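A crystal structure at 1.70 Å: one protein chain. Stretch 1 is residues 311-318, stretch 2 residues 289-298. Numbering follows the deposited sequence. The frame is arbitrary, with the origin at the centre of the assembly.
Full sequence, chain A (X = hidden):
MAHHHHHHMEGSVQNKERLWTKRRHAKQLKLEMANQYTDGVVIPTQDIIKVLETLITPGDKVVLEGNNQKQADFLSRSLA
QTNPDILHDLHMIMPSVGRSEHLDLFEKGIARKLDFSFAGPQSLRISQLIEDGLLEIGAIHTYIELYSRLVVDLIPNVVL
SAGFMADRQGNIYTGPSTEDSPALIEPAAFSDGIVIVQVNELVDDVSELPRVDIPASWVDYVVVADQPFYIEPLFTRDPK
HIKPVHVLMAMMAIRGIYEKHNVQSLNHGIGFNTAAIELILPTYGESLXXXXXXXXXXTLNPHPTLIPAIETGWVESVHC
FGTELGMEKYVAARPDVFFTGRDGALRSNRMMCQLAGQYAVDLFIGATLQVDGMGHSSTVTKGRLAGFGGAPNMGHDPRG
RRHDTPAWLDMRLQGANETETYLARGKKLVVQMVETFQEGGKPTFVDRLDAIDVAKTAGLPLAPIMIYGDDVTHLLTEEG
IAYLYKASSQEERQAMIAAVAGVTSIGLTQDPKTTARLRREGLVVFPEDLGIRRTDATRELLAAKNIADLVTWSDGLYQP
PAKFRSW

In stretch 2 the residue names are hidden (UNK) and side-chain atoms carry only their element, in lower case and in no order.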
ATOM      1  N   GLU A 311     -19.164   8.928 -21.007  1.00 13.03           N
ATOM      2  CA  GLU A 311     -19.572   9.749 -22.146  1.00 15.09           C
ATOM      3  C   GLU A 311     -20.409  10.944 -21.723  1.00 18.82           C
ATOM      4  O   GLU A 311     -20.383  11.982 -22.400  1.00 14.81           O
ATOM      5  CB  GLU A 311     -20.347   8.903 -23.159  1.00 17.85           C
ATOM      6  CG  GLU A 311     -19.511   7.815 -23.822  1.00 18.10           C
ATOM      7  CD  GLU A 311     -18.288   8.379 -24.529  1.00 15.45           C
ATOM      8  OE1 GLU A 311     -18.458   9.148 -25.492  1.00 17.22           O
ATOM      9  OE2 GLU A 311     -17.155   8.064 -24.102  1.00 21.10           O
ATOM     10  N   THR A 312     -21.178  10.819 -20.637  1.00 13.27           N
ATOM     11  CA  THR A 312     -22.011  11.935 -20.195  1.00 16.85           C
ATOM     12  C   THR A 312     -21.309  12.854 -19.209  1.00 15.45           C
ATOM     13  O   THR A 312     -21.945  13.790 -18.704  1.00 21.49           O
ATOM     14  CB  THR A 312     -23.317  11.435 -19.566  1.00 18.22           C
ATOM     15  OG1 THR A 312     -23.020  10.453 -18.563  1.00 15.56           O
ATOM     16  CG2 THR A 312     -24.233  10.821 -20.623  1.00 14.34           C
ATOM     17  N   GLY A 313     -20.032  12.622 -18.919  1.00 15.74           N
ATOM     18  CA  GLY A 313     -19.250  13.561 -18.130  1.00 20.89           C
ATOM     19  C   GLY A 313     -19.241  13.339 -16.632  1.00 16.92           C
ATOM     20  O   GLY A 313     -18.785  14.227 -15.904  1.00 16.10           O
ATOM     21  N   TRP A 314     -19.718  12.188 -16.144  1.00 12.11           N
ATOM     22  CA  TRP A 314     -19.670  11.926 -14.706  1.00 11.77           C
ATOM     23  C   TRP A 314     -18.268  11.563 -14.255  1.00 12.97           C
ATOM     24  O   TRP A 314     -17.837  11.959 -13.165  1.00 15.17           O
ATOM     25  CB  TRP A 314     -20.599  10.776 -14.323  1.00 12.75           C
ATOM     26  CG  TRP A 314     -22.032  11.129 -14.379  1.00 13.85           C
ATOM     27  CD1 TRP A 314     -22.790  11.283 -15.503  1.00 19.49           C
ATOM     28  CD2 TRP A 314     -22.902  11.354 -13.266  1.00 12.95           C
ATOM     29  NE1 TRP A 314     -24.081  11.607 -15.155  1.00 16.75           N
ATOM     30  CE2 TRP A 314     -24.175  11.648 -13.789  1.00 14.98           C
ATOM     31  CE3 TRP A 314     -22.726  11.333 -11.878  1.00 12.23           C
ATOM     32  CZ2 TRP A 314     -25.267  11.945 -12.971  1.00 18.81           C
ATOM     33  CZ3 TRP A 314     -23.802  11.620 -11.070  1.00 15.85           C
ATOM     34  CH2 TRP A 314     -25.061  11.927 -11.617  1.00 13.76           C
ATOM     35  N   VAL A 315     -17.553  10.799 -15.074  1.00 15.75           N
ATOM     36  CA  VAL A 315     -16.319  10.140 -14.671  1.00 12.11           C
ATOM     37  C   VAL A 315     -15.153  11.022 -15.088  1.00 14.94           C
ATOM     38  O   VAL A 315     -14.867  11.161 -16.286  1.00 16.88           O
ATOM     39  CB  VAL A 315     -16.197   8.749 -15.296  1.00 11.74           C
ATOM     40  CG1 VAL A 315     -14.870   8.126 -14.905  1.00 12.88           C
ATOM     41  CG2 VAL A 315     -17.362   7.851 -14.873  1.00 14.63           C
ATOM     42  N   GLU A 316     -14.442  11.573 -14.099  1.00 12.01           N
ATOM     43  CA  GLU A 316     -13.335  12.481 -14.371  1.00 14.42           C
ATOM     44  C   GLU A 316     -11.995  11.780 -14.497  1.00 13.33           C
ATOM     45  O   GLU A 316     -11.144  12.231 -15.275  1.00 14.72           O
ATOM     46  CB  GLU A 316     -13.276  13.558 -13.284  1.00 13.43           C
ATOM     47  CG  GLU A 316     -14.477  14.494 -13.465  1.00 27.13           C
ATOM     48  CD  GLU A 316     -14.645  15.526 -12.372  1.00 36.06           C
ATOM     49  OE1 GLU A 316     -15.747  16.112 -12.306  1.00 37.74           O
ATOM     50  OE2 GLU A 316     -13.695  15.753 -11.588  1.00 33.67           O
ATOM     51  N   SER A 317     -11.798  10.682 -13.779  1.00 10.55           N
ATOM     52  CA  SER A 317     -10.522   9.989 -13.800  1.00  9.28           C
ATOM     53  C   SER A 317     -10.746   8.531 -13.427  1.00  9.09           C
ATOM     54  O   SER A 317     -11.587   8.212 -12.579  1.00  9.91           O
ATOM     55  CB  SER A 317      -9.530  10.637 -12.832  1.00 12.39           C
ATOM     56  OG  SER A 317      -9.922  10.425 -11.482  1.00 11.84           O
ATOM     57  N   VAL A 318      -9.992   7.653 -14.071  1.00 13.12           N
ATOM     58  CA  VAL A 318      -9.978   6.234 -13.721  1.00  8.27           C
ATOM     59  C   VAL A 318      -8.533   5.782 -13.739  1.00  8.52           C
ATOM     60  O   VAL A 318      -7.850   5.935 -14.761  1.00 10.64           O
ATOM     61  CB  VAL A 318     -10.795   5.380 -14.705  1.00  8.34           C
ATOM     62  CG1 VAL A 318     -10.769   3.905 -14.292  1.00  8.04           C
ATOM     63  CG2 VAL A 318     -12.207   5.881 -14.819  1.00  8.67           C
ATOM     64  N   UNK A 289     -29.845  15.449 -10.045  1.00 16.14           N
ATOM     65  CA  UNK A 289     -28.969  16.600 -10.183  1.00 24.10           C
ATOM     66  C   UNK A 289     -27.553  16.380  -9.698  1.00 25.80           C
ATOM     67  O   UNK A 289     -26.889  17.341  -9.293  1.00 24.24           O
ATOM     68  N   UNK A 290     -27.061  15.141  -9.746  1.00 21.61           N
ATOM     69  CA  UNK A 290     -25.828  14.782  -9.057  1.00 18.49           C
ATOM     70  C   UNK A 290     -24.579  14.770  -9.938  1.00 16.23           C
ATOM     71  O   UNK A 290     -23.500  14.430  -9.434  1.00 14.41           O
ATOM     72  c   UNK A 290     -27.037  13.332  -7.267  1.00 15.18           C
ATOM     73  c   UNK A 290     -25.991  13.409  -8.386  1.00 13.85           C
ATOM     74  c   UNK A 290     -26.686  14.270  -6.131  1.00 20.95           C
ATOM     75  c   UNK A 290     -27.197  11.883  -6.765  1.00 18.94           C
ATOM     76  N   UNK A 291     -24.675  15.118 -11.227  1.00 17.94           N
ATOM     77  CA  UNK A 291     -23.489  15.029 -12.076  1.00 23.55           C
ATOM     78  C   UNK A 291     -22.422  15.998 -11.589  1.00 13.82           C
ATOM     79  O   UNK A 291     -22.708  17.171 -11.323  1.00 17.06           O
ATOM     80  c   UNK A 291     -23.819  15.316 -13.541  1.00 24.74           C
ATOM     81  c   UNK A 291     -22.849  15.735 -15.861  1.00 27.85           C
ATOM     82  c   UNK A 291     -23.956  14.936 -16.535  1.00 30.99           C
ATOM     83  c   UNK A 291     -22.582  15.228 -14.449  1.00 26.48           C
ATOM     84  n   UNK A 291     -24.270  15.461 -17.898  1.00 29.68           N
ATOM     85  N   UNK A 292     -21.194  15.509 -11.472  1.00 18.40           N
ATOM     86  CA  UNK A 292     -20.106  16.300 -10.945  1.00 21.74           C
ATOM     87  C   UNK A 292     -20.089  16.462  -9.440  1.00 22.28           C
ATOM     88  O   UNK A 292     -19.123  17.030  -8.909  1.00 24.89           O
ATOM     89  N   UNK A 293     -21.115  15.983  -8.733  1.00 16.40           N
ATOM     90  CA  UNK A 293     -21.180  16.083  -7.279  1.00 13.85           C
ATOM     91  C   UNK A 293     -20.811  14.793  -6.574  1.00 18.81           C
ATOM     92  O   UNK A 293     -20.578  14.823  -5.361  1.00 22.40           O
ATOM     93  c   UNK A 293     -22.589  16.475  -6.823  1.00 17.09           C
ATOM     94  n   UNK A 293     -26.446  19.465  -7.404  1.00 34.81           N
ATOM     95  c   UNK A 293     -24.980  19.346  -7.640  1.00 28.10           C
ATOM     96  c   UNK A 293     -24.421  18.169  -6.858  1.00 19.53           C
ATOM     97  c   UNK A 293     -23.039  17.813  -7.363  1.00 19.19           C
ATOM     98  N   UNK A 294     -20.820  13.664  -7.293  1.00 15.29           N
ATOM     99  CA  UNK A 294     -20.485  12.353  -6.749  1.00 13.40           C
ATOM    100  C   UNK A 294     -19.779  11.549  -7.834  1.00 15.61           C
ATOM    101  O   UNK A 294     -19.957  11.780  -9.032  1.00 18.44           O
ATOM    102  c   UNK A 294     -22.451  12.326  -5.129  1.00 16.67           C
ATOM    103  c   UNK A 294     -21.707  11.555  -6.240  1.00 14.42           C
ATOM    104  c   UNK A 294     -22.669  11.253  -7.397  1.00 13.64           C
ATOM    105  c   UNK A 294     -23.758  10.265  -7.047  1.00 13.37           C
ATOM    106  N   UNK A 295     -18.973  10.588  -7.392  1.00 13.16           N
ATOM    107  CA  UNK A 295     -18.433   9.548  -8.272  1.00 15.18           C
ATOM    108  C   UNK A 295     -17.567  10.126  -9.391  1.00 12.55           C
ATOM    109  O   UNK A 295     -17.679   9.730 -10.556  1.00 11.69           O
ATOM    110  s   UNK A 295     -20.640   7.910  -7.638  1.00 16.56           S
ATOM    111  c   UNK A 295     -19.560   8.696  -8.863  1.00 14.87           C
ATOM    112  N   UNK A 296     -16.648  11.017  -9.017  1.00 11.41           N
ATOM    113  CA  UNK A 296     -15.779  11.674  -9.992  1.00 12.02           C
ATOM    114  C   UNK A 296     -14.512  10.882 -10.291  1.00 12.79           C
ATOM    115  O   UNK A 296     -14.111  10.768 -11.458  1.00 13.90           O
ATOM    116  n   UNK A 296     -13.987  16.150  -6.371  1.00 46.04           N
ATOM    117  n   UNK A 296     -13.552  16.197  -8.632  1.00 54.69           N
ATOM    118  n   UNK A 296     -15.650  15.634  -7.870  1.00 44.85           N
ATOM    119  c   UNK A 296     -14.394  15.990  -7.625  1.00 50.85           C
ATOM    120  c   UNK A 296     -16.205  15.425  -9.197  1.00 33.14           C
ATOM    121  c   UNK A 296     -15.414  13.069  -9.497  1.00 15.00           C
ATOM    122  c   UNK A 296     -16.620  13.981  -9.397  1.00 19.57           C
ATOM    123  N   UNK A 297     -13.878  10.314  -9.274  1.00 11.50           N
ATOM    124  CA  UNK A 297     -12.554   9.715  -9.411  1.00 10.12           C
ATOM    125  C   UNK A 297     -12.603   8.251  -9.014  1.00 12.52           C
ATOM    126  O   UNK A 297     -13.074   7.915  -7.925  1.00 11.67           O
ATOM    127  c   UNK A 297     -11.550  10.489  -8.558  1.00 11.16           C
ATOM    128  o   UNK A 297     -11.274  12.410  -9.937  1.00 19.34           O
ATOM    129  n   UNK A 297     -12.029  12.749  -7.849  1.00 13.82           N
ATOM    130  c   UNK A 297     -11.602  11.969  -8.836  1.00 15.72           C
ATOM    131  N   UNK A 298     -12.112   7.377  -9.889  1.00  9.55           N
ATOM    132  CA  UNK A 298     -12.296   5.951  -9.709  1.00 10.89           C
ATOM    133  C   UNK A 298     -10.972   5.193  -9.676  1.00 10.15           C
ATOM    134  O   UNK A 298     -10.007   5.547 -10.365  1.00 10.19           O
ATOM    135  c   UNK A 298     -14.913   7.252 -11.269  1.00 10.64           C
ATOM    136  c   UNK A 298     -14.559   5.966 -10.927  1.00  9.21           C
ATOM    137  c   UNK A 298     -13.166   5.388 -10.840  1.00  9.26           C
ATOM    138  n   UNK A 298     -16.284   7.382 -11.258  1.00 12.76           N
ATOM    139  c   UNK A 298     -15.774   5.260 -10.709  1.00  8.88           C
ATOM    140  c   UNK A 298     -18.176   5.795 -10.802  1.00 11.30           C
ATOM    141  c   UNK A 298     -17.408   3.575 -10.215  1.00 11.13           C
ATOM    142  c   UNK A 298     -16.076   3.939 -10.347  1.00 12.90           C
ATOM    143  c   UNK A 298     -18.442   4.501 -10.450  1.00 11.39           C
ATOM    144  c   UNK A 298     -16.837   6.167 -10.931  1.00 11.64           C
TER
HETATM  145  O   HOH W   1     -19.657  13.031 -11.502  1.00 13.57           O
HETATM  146  O   HOH W   2     -11.298  15.278 -11.049  1.00 32.99           O
HETATM  147  O   HOH W   3      -8.758   8.148 -10.507  1.00 11.54           O

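Position 289 has no side-chain atoms and touches nothing in stretch 1. It is the first residue to leave a helix, its phi is positive, and a Schellman motif closes the turn; this is Gly289, at ease where a CB is disfavoured.

Position 290 carries four carbons forked at the second, the pattern of Leu290. Its CB lies 3.7 Å from Trp314 CH2, while the fork leads away into buried surroundings that suit it.

At 291, four carbons in a row end in nitrogen, 3.0 Å from Thr312 O. This is Lys291: its NZ donates a hydrogen bond to that carbonyl, and its CA sits over the face of the six-membered ring of Trp314, 3.5 Å from the centroid, in a CH-pi contact.

Position 292 has no side chain and a phi of 77°, which favours Gly292. Its N donates to water 1, which donates to Trp314 O.

Position 293 again shows four carbons and a terminal nitrogen, but points away from stretch 1. Lys293 turns back on its own stretch, NZ donating to Gly289 O at 2.9 Å.

Position 294 has four carbons forked at the first, one arm two carbons long: Ile294. Its CG1 meets the edge of the Trp314 ring, 3.9 Å from CZ3, an apolar fit.

One carbon and one sulfur at 295 identify Cys295, a small buried side chain whose nearest approach to stretch 1 is CB to Trp314 CE3, 5.1 Å.

At 296, three carbons, a nitrogen and a carbon bearing two more nitrogens make a guanidinium, hence Arg296. Its NH1 forms a salt bridge with Glu316 OE2 at 3.0 Å, the carboxylate oxygen lying near the guanidinium plane.

Position 297 has two carbons, the second carrying oxygen and nitrogen. In Asn297 the amide oxygen OD1 accepts from Ser317 OG at 2.9 Å, their side chains sharing one face of the sheet.

The fused rings at 298, eight carbons and one nitrogen, belong to Trp298. CD1 packs 3.7 Å from Val315 CG1, and NE1 finds an acceptor in Cys295 O, 2.8 Å away, so the buried indole leaves no polar hydrogen unpaired.

Two parts make the contact. Trp314 packs against Leu290, Lys291 and Ile294; beyond it, parallel pairing joins Ser317 to Asn297 and Val318 to Trp298. Arg296 O starts the pairing by accepting from Glu316 N (2.8 Å) and Ser317 N (3.3 Å), and Trp298 N continues it by donating to Ser317 O (2.9 Å).

Stretch 2, residues 289-298: GLKGKICRNW
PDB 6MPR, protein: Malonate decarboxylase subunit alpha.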